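Local coordinates for NOL1/NOP2/sun family protein (Enterococcus faecium, PDB 3M4X) that probably methylates cytosine in ribosomal RNA with S-adenosylmethionine as methyl donor, at residues Gly34-Lys38 against Asp290-Gly294; Cys209-Gln214 against Glu240-Ile245; Ile246-Glu251 against Gly274-Leu279; Val320-Gln326 against Leu345-Asp350; Tyr339-Arg344 against Glu354-Leu358. All coordinates share one frame; numbering follows the deposited sequence.

Contact 1 (Gly34-Lys38 against Asp290-Gly294); sequences GSVKK and DQGEG
K37 lies against the G292-E293 loop and crosses Q291, and each part of its side chain meets something different. CB sits near both G292 CA and the carboxylate oxygen E293 OE1, at 4.1 Å from either atom. CG, placed beside its own backbone N (chi1 -45°), drops directly onto the glycine backbone and comes within 3.5 Å of G292 CA. The chain then bends at chi2 (-60°), which carries CE across the end of Q291, with K37 CE 3.6 Å from Q291 OE1. Beyond that bend the chain runs straight, and NZ makes a weak hydrogen bond to S35 OG (3.4 Å). The contact joins the N-terminal domain, through the loop after helix 24-33, to the Rossmann-like methyltransferase domain, through the loop that leads into strand 295-302. Its polar link runs from the peptide N-H to the carboxylate, K37 N to E293 OE1 (3.0 Å), from above the carboxylate plane. The same oxygen forms a salt bridge with R192, so it is gripped by a charge as well as by the peptide N-H, and both would probably favour the ionised glutamate. V36 stands roughly perpendicular to the E293 side chain: CA is 3.2 Å from E293 OE1, while CG2 lies 3.9 Å from E293 OE2. On the other loop, the carbonyl of Q291 is hydrogen-bonded by the hydroxyl of Y66.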
# COMPACT_ATOMS: atom_id res chain seq x y z
N GLY A 34 4.15 -17.99 -21.49
CA GLY A 34 2.97 -17.63 -20.74
C GLY A 34 2.67 -16.15 -20.75
O GLY A 34 3.50 -15.34 -21.17
N SER A 35 1.48 -15.79 -20.29
CA SER A 35 1.07 -14.40 -20.24
C SER A 35 1.24 -13.79 -18.86
O SER A 35 0.84 -14.38 -17.87
CB SER A 35 -0.40 -14.31 -20.57
OG SER A 35 -1.10 -15.39 -19.96
N VAL A 36 1.79 -12.58 -18.81
CA VAL A 36 1.80 -11.81 -17.56
C VAL A 36 0.37 -11.50 -17.10
O VAL A 36 -0.41 -10.93 -17.85
CB VAL A 36 2.56 -10.49 -17.71
CG1 VAL A 36 2.27 -9.56 -16.54
CG2 VAL A 36 4.05 -10.75 -17.84
N LYS A 37 0.06 -11.88 -15.87
CA LYS A 37 -1.27 -11.68 -15.30
C LYS A 37 -1.44 -10.24 -14.81
O LYS A 37 -0.51 -9.64 -14.26
CB LYS A 37 -1.49 -12.64 -14.13
CG LYS A 37 -1.06 -14.08 -14.38
CD LYS A 37 -1.80 -14.69 -15.55
CE LYS A 37 -1.52 -16.19 -15.62
NZ LYS A 37 -1.87 -16.78 -16.93
N LYS A 38 -2.63 -9.69 -15.00
CA LYS A 38 -2.88 -8.31 -14.61
C LYS A 38 -4.12 -8.24 -13.72
O LYS A 38 -5.11 -8.96 -13.95
CB LYS A 38 -3.02 -7.43 -15.85
CG LYS A 38 -1.79 -7.50 -16.76
CD LYS A 38 -2.05 -6.93 -18.16
CE LYS A 38 -2.65 -7.97 -19.11
NZ LYS A 38 -2.99 -7.42 -20.47
N ASP A 290 0.16 -22.24 -10.58
CA ASP A 290 -0.80 -21.39 -9.90
C ASP A 290 -1.10 -20.18 -10.75
O ASP A 290 -0.58 -20.04 -11.84
CB ASP A 290 -0.23 -20.93 -8.56
CG ASP A 290 0.23 -22.07 -7.70
OD1 ASP A 290 -0.58 -22.97 -7.42
OD2 ASP A 290 1.42 -22.06 -7.30
N GLN A 291 -1.95 -19.30 -10.23
CA GLN A 291 -2.23 -18.05 -10.91
C GLN A 291 -1.19 -17.00 -10.54
O GLN A 291 -0.70 -16.98 -9.41
CB GLN A 291 -3.64 -17.57 -10.55
CG GLN A 291 -4.71 -18.38 -11.23
CD GLN A 291 -4.37 -18.58 -12.70
OE1 GLN A 291 -3.95 -17.65 -13.38
NE2 GLN A 291 -4.55 -19.82 -13.18
N GLY A 292 -0.82 -16.16 -11.49
CA GLY A 292 0.11 -15.08 -11.20
C GLY A 292 1.56 -15.35 -11.54
O GLY A 292 1.93 -16.43 -11.99
N GLU A 293 2.40 -14.36 -11.25
CA GLU A 293 3.76 -14.31 -11.74
C GLU A 293 4.77 -15.15 -10.95
O GLU A 293 5.69 -15.74 -11.53
CB GLU A 293 4.21 -12.86 -11.84
CG GLU A 293 3.46 -12.11 -12.93
CD GLU A 293 3.57 -12.81 -14.27
OE1 GLU A 293 2.54 -13.22 -14.84
OE2 GLU A 293 4.71 -12.98 -14.75
N GLY A 294 4.60 -15.20 -9.64
CA GLY A 294 5.57 -15.89 -8.80
C GLY A 294 5.86 -15.11 -7.54
O GLY A 294 6.27 -13.95 -7.58

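Contact 2 (Cys209-Gln214 against Glu240-Ile245)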
# COMPACT_ATOMS: atom_id res chain seq x y z
N CYS A 209 21.38 -11.37 -2.39
CA CYS A 209 20.10 -10.89 -1.91
C CYS A 209 19.78 -11.49 -0.55
O CYS A 209 19.22 -10.83 0.31
CB CYS A 209 18.99 -11.21 -2.91
SG CYS A 209 18.99 -10.15 -4.36
N GLN A 210 20.16 -12.76 -0.37
CA GLN A 210 20.00 -13.43 0.92
C GLN A 210 20.61 -12.63 2.07
O GLN A 210 19.96 -12.41 3.08
CB GLN A 210 20.62 -14.83 0.89
CG GLN A 210 20.40 -15.61 2.16
CD GLN A 210 21.20 -16.90 2.19
OE1 GLN A 210 22.44 -16.87 2.23
NE2 GLN A 210 20.51 -18.03 2.17
N LYS A 211 21.85 -12.18 1.90
CA LYS A 211 22.52 -11.41 2.94
C LYS A 211 21.81 -10.09 3.23
O LYS A 211 21.72 -9.65 4.37
CB LYS A 211 23.99 -11.13 2.58
CG LYS A 211 24.79 -12.38 2.26
CD LYS A 211 26.23 -12.04 1.84
CE LYS A 211 27.18 -13.20 2.14
NZ LYS A 211 28.59 -12.88 1.78
N ARG A 212 21.31 -9.44 2.18
CA ARG A 212 20.61 -8.18 2.38
C ARG A 212 19.28 -8.44 3.09
O ARG A 212 18.85 -7.66 3.95
CB ARG A 212 20.40 -7.45 1.05
CG ARG A 212 20.46 -5.93 1.17
CD ARG A 212 20.30 -5.24 -0.19
NE ARG A 212 20.53 -3.79 -0.10
CZ ARG A 212 19.78 -2.87 -0.72
NH1 ARG A 212 18.75 -3.24 -1.47
NH2 ARG A 212 20.07 -1.58 -0.58
N GLN A 213 18.65 -9.55 2.75
CA GLN A 213 17.39 -9.91 3.38
C GLN A 213 17.59 -10.06 4.89
O GLN A 213 16.77 -9.59 5.68
CB GLN A 213 16.81 -11.19 2.75
CG GLN A 213 15.99 -10.90 1.50
CD GLN A 213 16.26 -11.86 0.36
OE1 GLN A 213 16.09 -11.50 -0.81
NE2 GLN A 213 16.68 -13.06 0.69
N GLN A 214 18.69 -10.69 5.27
CA GLN A 214 19.01 -10.92 6.66
C GLN A 214 19.21 -9.61 7.40
O GLN A 214 18.79 -9.46 8.54
CB GLN A 214 20.25 -11.80 6.78
CG GLN A 214 20.00 -13.24 6.34
CD GLN A 214 21.27 -14.08 6.32
OE1 GLN A 214 21.21 -15.31 6.35
NE2 GLN A 214 22.42 -13.42 6.26
N GLU A 240 17.48 -19.79 -1.66
CA GLU A 240 18.39 -18.96 -0.86
C GLU A 240 17.67 -17.75 -0.25
O GLU A 240 18.05 -17.29 0.81
CB GLU A 240 19.61 -18.53 -1.67
CG GLU A 240 20.55 -19.68 -2.09
CD GLU A 240 20.04 -20.43 -3.32
OE1 GLU A 240 18.98 -20.06 -3.87
OE2 GLU A 240 20.70 -21.40 -3.75
N GLU A 241 16.63 -17.27 -0.92
CA GLU A 241 15.90 -16.08 -0.48
C GLU A 241 14.56 -16.38 0.19
O GLU A 241 13.92 -15.49 0.74
CB GLU A 241 15.69 -15.13 -1.64
CG GLU A 241 16.98 -14.64 -2.23
CD GLU A 241 16.79 -14.00 -3.56
OE1 GLU A 241 17.05 -14.68 -4.58
OE2 GLU A 241 16.38 -12.83 -3.60
N ASN A 242 14.14 -17.64 0.14
CA ASN A 242 12.85 -18.05 0.66
C ASN A 242 12.99 -19.01 1.84
O ASN A 242 13.09 -18.57 2.99
CB ASN A 242 12.01 -18.68 -0.46
CG ASN A 242 11.77 -17.72 -1.63
OD1 ASN A 242 11.42 -18.15 -2.73
ND2 ASN A 242 11.97 -16.43 -1.40
N GLU A 243 12.98 -20.31 1.58
CA GLU A 243 13.06 -21.29 2.67
C GLU A 243 14.31 -21.13 3.54
O GLU A 243 14.28 -21.44 4.73
CB GLU A 243 13.02 -22.74 2.15
CG GLU A 243 11.69 -23.19 1.57
CD GLU A 243 11.54 -22.85 0.09
OE1 GLU A 243 12.41 -22.15 -0.45
OE2 GLU A 243 10.53 -23.28 -0.53
N GLU A 244 15.42 -20.68 2.95
CA GLU A 244 16.65 -20.57 3.73
C GLU A 244 16.59 -19.35 4.64
O GLU A 244 17.09 -19.40 5.76
CB GLU A 244 17.90 -20.57 2.84
CG GLU A 244 18.19 -21.93 2.20
CD GLU A 244 19.49 -21.96 1.39
OE1 GLU A 244 20.40 -21.15 1.68
OE2 GLU A 244 19.61 -22.79 0.47
N ILE A 245 15.97 -18.27 4.17
CA ILE A 245 15.69 -17.10 5.00
C ILE A 245 14.77 -17.43 6.19
O ILE A 245 15.04 -17.02 7.32
CB ILE A 245 15.07 -15.96 4.17
CG1 ILE A 245 16.16 -15.25 3.37
CG2 ILE A 245 14.38 -14.94 5.09
CD1 ILE A 245 17.32 -14.73 4.22
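The side chains of Q210 and I245 run antiparallel, Q210 CG 3.8 Å from I245 CD1, in the close part of the contact between helix 205-222 and the chain entering helix 243-252. I245 presses CD1 on the first helix, 3.7 Å from Q210 O and equally far from Q214 CG; Q213 CB also lies against this methyl. Beside it the flat ends of Q213 and E241 lie nearly coplanar, 4° apart, although their chains cross steeply. E241 also brings OE2 to 3.1 Å from C209 CB, and its other oxygen, OE1, is hydrogen-bonded to S186. E241 further touches C185, of the Pro-Cys motif of RNA m5C methyltransferases, so this end probably lies beside the active site. Both helices belong to the Rossmann-like methyltransferase domain and flank strand 228-234 in sequence; its Y232 touches Q213 and I245 and bonds the E241 carbonyl. On the more solvent-exposed side the contact becomes polar. Q210, its CG anti to the backbone N (chi1 -176°) and the rest extended, stretches across to the turn, where NE2 donates to E240 O at 2.9 Å; the acceptor is used on a lone pair, but the bond is bent. A second, weak bond runs from Q210 NE2 to E244 OE1 at 3.2 Å, between planes turned 51° apart. Beyond this, the E240 side chain leads away to a salt bridge with K15 of the N-terminal region.

Contact 3 (Ile246-Glu251 against Gly274-Leu279); sequences ISWLVE and GSVAGL
G274 lies against S247, its CA 3.4 Å from S247 OG, where the loop first meets the helix. At S275 the chain makes two hydrogen bonds: its N-H points almost straight at S247 OG (2.9 Å, 164°), and its own hydroxyl donates to E251 OE2 at 2.7 Å, on the syn side of the carboxylate but about 31° out of its plane. S247 OG is also hydrogen-bonded to E243 O one turn back, which fixes the serine hydroxyl between helix and loop. Helix 243-252 belongs to the Rossmann-like methyltransferase domain, and the loop strapped across it connects 267-268 and 283-285, two strands of the domain's large mixed sheet. V276 follows as the main apolar residue. Its CG2 lies in the crowded position between backbone N and carbonyl carbon (chi1 of CG1 -56°), which turns this methyl to the helix backbone, 3.8 Å from S247 CA, while CG1 packs on V250 CG1 (3.9 Å) and on the end of E251 as well as its CG. After a turn through A277 and G278, L279 comes back to the helix, running antiparallel to I246 with CD1 3.9 Å from I246 CG2. I257 of strand 255-258 touches I246, V250 and L279 alike.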
# COMPACT_ATOMS: atom_id res chain seq x y z
N ILE A 246 13.69 -18.17 5.94
CA ILE A 246 12.80 -18.61 7.02
C ILE A 246 13.49 -19.54 8.04
O ILE A 246 13.22 -19.46 9.24
CB ILE A 246 11.53 -19.28 6.48
CG1 ILE A 246 10.88 -18.42 5.40
CG2 ILE A 246 10.55 -19.53 7.62
CD1 ILE A 246 10.52 -17.04 5.89
N SER A 247 14.37 -20.42 7.56
CA SER A 247 15.13 -21.29 8.46
C SER A 247 16.02 -20.43 9.33
O SER A 247 16.06 -20.59 10.54
CB SER A 247 16.00 -22.26 7.65
OG SER A 247 15.21 -23.02 6.76
N TRP A 248 16.77 -19.55 8.69
CA TRP A 248 17.63 -18.61 9.37
C TRP A 248 16.87 -17.83 10.45
O TRP A 248 17.35 -17.69 11.58
CB TRP A 248 18.26 -17.66 8.35
CG TRP A 248 19.13 -16.61 8.98
CD1 TRP A 248 20.43 -16.75 9.36
CD2 TRP A 248 18.76 -15.26 9.30
NE1 TRP A 248 20.90 -15.58 9.90
CE2 TRP A 248 19.89 -14.65 9.87
CE3 TRP A 248 17.58 -14.52 9.16
CZ2 TRP A 248 19.88 -13.32 10.29
CZ3 TRP A 248 17.57 -13.20 9.58
CH2 TRP A 248 18.72 -12.61 10.15
N LEU A 249 15.67 -17.35 10.12
CA LEU A 249 14.82 -16.68 11.11
C LEU A 249 14.51 -17.59 12.30
O LEU A 249 14.66 -17.19 13.45
CB LEU A 249 13.50 -16.19 10.49
CG LEU A 249 13.53 -14.89 9.68
CD1 LEU A 249 12.17 -14.61 9.02
CD2 LEU A 249 13.94 -13.76 10.59
N VAL A 250 14.06 -18.80 12.01
CA VAL A 250 13.68 -19.76 13.04
C VAL A 250 14.87 -20.22 13.89
O VAL A 250 14.72 -20.52 15.08
CB VAL A 250 12.99 -21.01 12.43
CG1 VAL A 250 12.83 -22.12 13.47
CG2 VAL A 250 11.65 -20.63 11.83
N GLU A 251 16.05 -20.25 13.29
CA GLU A 251 17.24 -20.67 14.03
C GLU A 251 17.80 -19.58 14.93
O GLU A 251 18.38 -19.87 15.97
CB GLU A 251 18.31 -21.17 13.06
CG GLU A 251 17.99 -22.55 12.51
CD GLU A 251 18.74 -22.89 11.24
OE1 GLU A 251 19.44 -22.00 10.70
OE2 GLU A 251 18.60 -24.03 10.76
N GLY A 274 14.95 -26.05 2.98
CA GLY A 274 15.27 -25.34 4.21
C GLY A 274 15.99 -26.22 5.21
O GLY A 274 16.49 -27.28 4.85
N SER A 275 16.04 -25.78 6.47
CA SER A 275 16.65 -26.60 7.52
C SER A 275 15.87 -26.62 8.82
O SER A 275 16.42 -26.98 9.85
CB SER A 275 18.10 -26.17 7.78
OG SER A 275 18.18 -24.83 8.22
N VAL A 276 14.59 -26.26 8.78
CA VAL A 276 13.76 -26.31 9.99
C VAL A 276 12.41 -26.90 9.65
O VAL A 276 12.05 -26.99 8.49
CB VAL A 276 13.58 -24.92 10.64
CG1 VAL A 276 14.93 -24.29 10.94
CG2 VAL A 276 12.73 -24.00 9.73
N ALA A 277 11.65 -27.28 10.67
CA ALA A 277 10.31 -27.83 10.48
C ALA A 277 9.35 -26.73 10.05
O ALA A 277 9.67 -25.54 10.14
CB ALA A 277 9.83 -28.47 11.78
N GLY A 278 8.17 -27.13 9.58
CA GLY A 278 7.06 -26.23 9.32
C GLY A 278 7.05 -25.46 8.02
O GLY A 278 6.14 -24.67 7.77
N LEU A 279 8.07 -25.66 7.20
CA LEU A 279 8.22 -24.92 5.95
C LEU A 279 7.03 -25.09 4.97
O LEU A 279 6.77 -24.23 4.13
CB LEU A 279 9.53 -25.33 5.28
CG LEU A 279 10.73 -24.38 5.39
CD1 LEU A 279 10.50 -23.22 6.34
CD2 LEU A 279 12.02 -25.12 5.74

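Contact 4 (Val320-Gln326 against Leu345-Asp350); sequences VQMTKEQ and LLVFND
V320 offers its carbonyl to the outer edge of strand 344-348, where V347 N donates to V320 O (2.9 Å, 152°), and L346 CA adds a longer CH contact to the same oxygen. The side chains that follow divide between the two faces of the strand. On one, V320 straddles L346 and F348: CG1 presses on L346 CD2 at 3.2 Å, tighter than normal carbon contact and doubtful in detail, while CG2 reaches the ring edge at F348 CE2 (3.6 Å). The F348 ring in turn meets that of W353 on the next strand. Strand 344-348 is outermost in the four-stranded antiparallel sheet of the pre-PUA-like domain, and the lead-in to helix 324-336 is laid along it. On the other face the selenomethionine M322 runs nearly square across V347, CG 4.1 Å from V347 CG2, and its bend at chi3 (62°) brings SE within 4.3 Å of L345 CD1; W330 of the helix touches both M322 and L345. Q326 approaches the same V347 methyl with OE1 at 4.0 Å. That oxygen is held by T323 N (2.8 Å), the N-H coming from above the carbonyl plane, at the helix start, where T323 is the N-cap residue. Further along, the Q326 amide and the D350 carboxylate stand almost perpendicular without bonding.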
# COMPACT_ATOMS: atom_id res chain seq x y z
N VAL A 320 3.97 23.86 16.67
CA VAL A 320 3.21 22.79 16.04
C VAL A 320 1.72 23.02 16.25
O VAL A 320 0.90 22.70 15.38
CB VAL A 320 3.63 21.42 16.60
CG1 VAL A 320 2.45 20.47 16.61
CG2 VAL A 320 4.79 20.85 15.80
N GLN A 321 1.37 23.58 17.40
CA GLN A 321 -0.01 23.95 17.69
C GLN A 321 -0.47 25.02 16.71
O GLN A 321 0.32 25.84 16.24
CB GLN A 321 -0.14 24.47 19.12
CG GLN A 321 -1.31 23.87 19.89
CD GLN A 321 -0.93 22.60 20.61
OE1 GLN A 321 -0.04 22.59 21.46
NE2 GLN A 321 -1.61 21.50 20.28
N MSE A 322 -1.77 25.02 16.41
CA MSE A 322 -2.33 26.05 15.55
C MSE A 322 -2.23 27.44 16.18
O MSE A 322 -2.41 27.61 17.38
CB MSE A 322 -3.79 25.75 15.23
CG MSE A 322 -4.05 24.31 14.89
SE MSE A 322 -5.90 24.03 14.37
CE MSE A 322 -5.93 25.18 12.82
N THR A 323 -1.93 28.42 15.34
CA THR A 323 -2.06 29.83 15.66
C THR A 323 -3.48 30.09 16.19
O THR A 323 -4.40 29.32 15.91
CB THR A 323 -1.81 30.66 14.38
OG1 THR A 323 -0.49 31.20 14.41
CG2 THR A 323 -2.82 31.76 14.22
N LYS A 324 -3.65 31.16 16.97
CA LYS A 324 -4.97 31.57 17.46
C LYS A 324 -5.93 31.76 16.29
O LYS A 324 -7.10 31.35 16.34
CB LYS A 324 -4.89 32.90 18.22
CG LYS A 324 -3.97 32.92 19.44
CD LYS A 324 -3.92 34.33 20.03
CE LYS A 324 -2.93 34.41 21.19
NZ LYS A 324 -2.66 35.81 21.61
N GLU A 325 -5.44 32.42 15.26
CA GLU A 325 -6.22 32.71 14.07
C GLU A 325 -6.45 31.44 13.26
O GLU A 325 -7.50 31.25 12.64
CB GLU A 325 -5.50 33.76 13.23
CG GLU A 325 -5.98 33.86 11.80
CD GLU A 325 -5.39 35.06 11.09
OE1 GLU A 325 -5.26 36.13 11.73
OE2 GLU A 325 -5.06 34.94 9.89
N GLN A 326 -5.45 30.56 13.27
CA GLN A 326 -5.53 29.29 12.56
C GLN A 326 -6.59 28.42 13.22
O GLN A 326 -7.37 27.75 12.54
CB GLN A 326 -4.18 28.58 12.55
CG GLN A 326 -3.19 29.20 11.58
CD GLN A 326 -1.79 28.65 11.72
OE1 GLN A 326 -1.48 27.91 12.67
NE2 GLN A 326 -0.93 29.00 10.77
N LEU A 345 -4.10 17.74 15.98
CA LEU A 345 -3.93 18.68 14.88
C LEU A 345 -2.60 19.42 14.97
O LEU A 345 -2.35 20.15 15.92
CB LEU A 345 -5.10 19.67 14.83
CG LEU A 345 -6.49 19.06 14.69
CD1 LEU A 345 -7.57 20.09 14.98
CD2 LEU A 345 -6.68 18.45 13.31
N LEU A 346 -1.75 19.22 13.97
CA LEU A 346 -0.45 19.87 13.93
C LEU A 346 -0.29 20.66 12.63
O LEU A 346 -0.90 20.33 11.61
CB LEU A 346 0.67 18.85 14.04
CG LEU A 346 0.51 17.71 15.05
CD1 LEU A 346 1.79 16.88 15.10
CD2 LEU A 346 0.17 18.21 16.44
N VAL A 347 0.53 21.70 12.68
CA VAL A 347 0.83 22.48 11.49
C VAL A 347 2.34 22.48 11.19
O VAL A 347 3.15 22.68 12.09
CB VAL A 347 0.33 23.93 11.63
CG1 VAL A 347 0.49 24.68 10.31
CG2 VAL A 347 -1.13 23.96 12.08
N PHE A 348 2.69 22.22 9.93
CA PHE A 348 4.06 22.39 9.46
C PHE A 348 3.96 23.09 8.11
O PHE A 348 3.25 22.61 7.23
CB PHE A 348 4.77 21.04 9.27
CG PHE A 348 4.45 20.02 10.32
CD1 PHE A 348 3.80 18.84 9.98
CD2 PHE A 348 4.81 20.21 11.64
CE1 PHE A 348 3.50 17.88 10.94
CE2 PHE A 348 4.52 19.26 12.61
CZ PHE A 348 3.86 18.09 12.26
N ASN A 349 4.65 24.21 7.93
CA ASN A 349 4.60 24.94 6.66
C ASN A 349 3.19 25.36 6.27
O ASN A 349 2.87 25.43 5.08
CB ASN A 349 5.19 24.10 5.53
CG ASN A 349 6.70 24.22 5.44
OD1 ASN A 349 7.31 25.01 6.15
ND2 ASN A 349 7.30 23.42 4.57
N ASP A 350 2.35 25.63 7.27
CA ASP A 350 0.96 26.04 7.05
C ASP A 350 0.07 24.89 6.58
O ASP A 350 -1.11 25.08 6.27
CB ASP A 350 0.88 27.20 6.05
CG ASP A 350 1.78 28.36 6.44
OD1 ASP A 350 2.76 28.60 5.71
OD2 ASP A 350 1.50 29.01 7.48

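Contact 5 (Tyr339-Arg344 against Glu354-Leu358)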
# COMPACT_ATOMS: atom_id res chain seq x y z
N TYR A 339 -17.07 18.42 9.51
CA TYR A 339 -16.04 17.42 9.80
C TYR A 339 -15.43 17.71 11.18
O TYR A 339 -15.13 18.86 11.49
CB TYR A 339 -14.94 17.43 8.73
CG TYR A 339 -13.78 16.51 9.04
CD1 TYR A 339 -13.74 15.21 8.54
CD2 TYR A 339 -12.72 16.93 9.84
CE1 TYR A 339 -12.68 14.37 8.82
CE2 TYR A 339 -11.66 16.10 10.13
CZ TYR A 339 -11.64 14.82 9.62
OH TYR A 339 -10.59 13.98 9.90
N GLU A 340 -15.26 16.67 11.99
CA GLU A 340 -14.60 16.82 13.28
C GLU A 340 -13.39 15.89 13.39
O GLU A 340 -13.50 14.69 13.16
CB GLU A 340 -15.59 16.56 14.41
CG GLU A 340 -15.04 16.82 15.80
CD GLU A 340 -16.13 17.06 16.83
OE1 GLU A 340 -17.30 16.67 16.59
OE2 GLU A 340 -15.83 17.65 17.89
N ALA A 341 -12.25 16.46 13.76
CA ALA A 341 -10.98 15.72 13.81
C ALA A 341 -10.96 14.68 14.92
O ALA A 341 -11.55 14.88 15.98
CB ALA A 341 -9.83 16.69 13.98
N THR A 342 -10.28 13.57 14.67
CA THR A 342 -10.12 12.52 15.68
C THR A 342 -8.70 12.46 16.28
O THR A 342 -8.54 12.25 17.48
CB THR A 342 -10.53 11.13 15.12
OG1 THR A 342 -11.86 10.82 15.56
CG2 THR A 342 -9.59 10.03 15.62
N GLY A 343 -7.68 12.65 15.44
CA GLY A 343 -6.31 12.66 15.93
C GLY A 343 -5.87 14.05 16.34
O GLY A 343 -6.69 14.95 16.45
N ARG A 344 -4.57 14.23 16.56
CA ARG A 344 -4.04 15.52 16.99
C ARG A 344 -3.83 16.45 15.80
O ARG A 344 -3.42 16.01 14.73
CB ARG A 344 -2.70 15.35 17.71
CG ARG A 344 -2.61 14.09 18.55
CD ARG A 344 -1.67 14.27 19.72
NE ARG A 344 -0.31 14.59 19.32
CZ ARG A 344 0.53 15.33 20.04
NH1 ARG A 344 0.13 15.85 21.20
NH2 ARG A 344 1.76 15.58 19.59
N GLU A 354 -3.79 15.91 10.55
CA GLU A 354 -4.43 15.23 11.65
C GLU A 354 -3.68 13.93 11.80
O GLU A 354 -3.69 13.10 10.89
CB GLU A 354 -5.91 14.97 11.35
CG GLU A 354 -6.62 14.15 12.41
CD GLU A 354 -8.07 13.92 12.07
OE1 GLU A 354 -8.62 14.69 11.25
OE2 GLU A 354 -8.67 12.98 12.62
N VAL A 355 -3.02 13.77 12.95
CA VAL A 355 -2.10 12.67 13.17
C VAL A 355 -2.69 11.69 14.17
O VAL A 355 -3.24 12.10 15.19
CB VAL A 355 -0.76 13.18 13.73
CG1 VAL A 355 0.27 12.07 13.73
CG2 VAL A 355 -0.27 14.35 12.90
N PRO A 356 -2.59 10.39 13.88
CA PRO A 356 -3.16 9.39 14.78
C PRO A 356 -2.54 9.49 16.16
O PRO A 356 -1.38 9.86 16.31
CB PRO A 356 -2.78 8.07 14.12
CG PRO A 356 -2.59 8.41 12.69
CD PRO A 356 -1.98 9.76 12.70
N GLU A 357 -3.32 9.16 17.17
CA GLU A 357 -2.85 9.29 18.53
C GLU A 357 -1.74 8.28 18.79
O GLU A 357 -0.92 8.48 19.67
CB GLU A 357 -4.01 9.10 19.50
CG GLU A 357 -3.82 9.84 20.80
CD GLU A 357 -3.76 11.34 20.60
OE1 GLU A 357 -4.49 11.85 19.72
OE2 GLU A 357 -2.98 12.00 21.31
N LEU A 358 -1.74 7.20 18.01
CA LEU A 358 -0.78 6.12 18.15
C LEU A 358 0.61 6.50 17.68
O LEU A 358 1.58 5.82 18.00
CB LEU A 358 -1.23 4.90 17.34
CG LEU A 358 -2.18 3.87 17.95
CD1 LEU A 358 -1.63 3.42 19.29
CD2 LEU A 358 -3.55 4.48 18.10
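The end of the hairpin of strands 344-348 and 351-355 away from its turn is paired here, where R344 and V355 make an antiparallel hydrogen-bonded pair, R344 N to V355 O and V355 N to R344 O, both 2.9 Å. Just before the pair, the carboxylate of E354 ties down the incoming loop. The glutamate is fully extended, CG anti to the backbone N (chi1 175°), and carries its oxygens out to residues 339-343. OE2 takes two backbone N-H groups from the same face of its plane, T342 N at 2.7 Å and G343 N at 3.0 Å, the first well above the plane and the second nearer to it on the anti side. OE1 lies at the edge of the Y339 ring, in its plane, and accepts the phenol hydroxyl; the modelled 2.5 Å from Y339 OH to E354 OE1 is very short and doubtful in detail. In the antiparallel sheet of this pre-PUA-like domain, L374 of the neighbouring strand 372-378 touches both Y339 and E354. A341 CB adds a contact 3.6 Å from E354 OE1. At the surface R344 lays its aliphatic stem across E357, CD 3.1 Å from E357 OE2, with guanidinium and carboxylate planes 89° apart and no salt bridge between them.

The contacts form three groups. Contacts 2 and 3 share helix 243-252 and have centres 11 Å apart; they touch where Q214 OE1 of one lies 3.4 Å from W248 CD1 of the other, and where E243 packs on G274 and L279. Both lie in sequence inside the long loop closed by contact 1, centred 23 Å from contact 2. Through E241, contact 2 touches the Pro-Cys loop, where the active site is expected. Contacts 4 and 5, centres about 14 Å apart, both reach the same antiparallel sheet, through neighbouring strands 344-348 and 351-355; L346 CD1 and V355 CG2 meet at 3.9 Å. Contact 4 is centred 49 Å from contact 1, across the chain's centre.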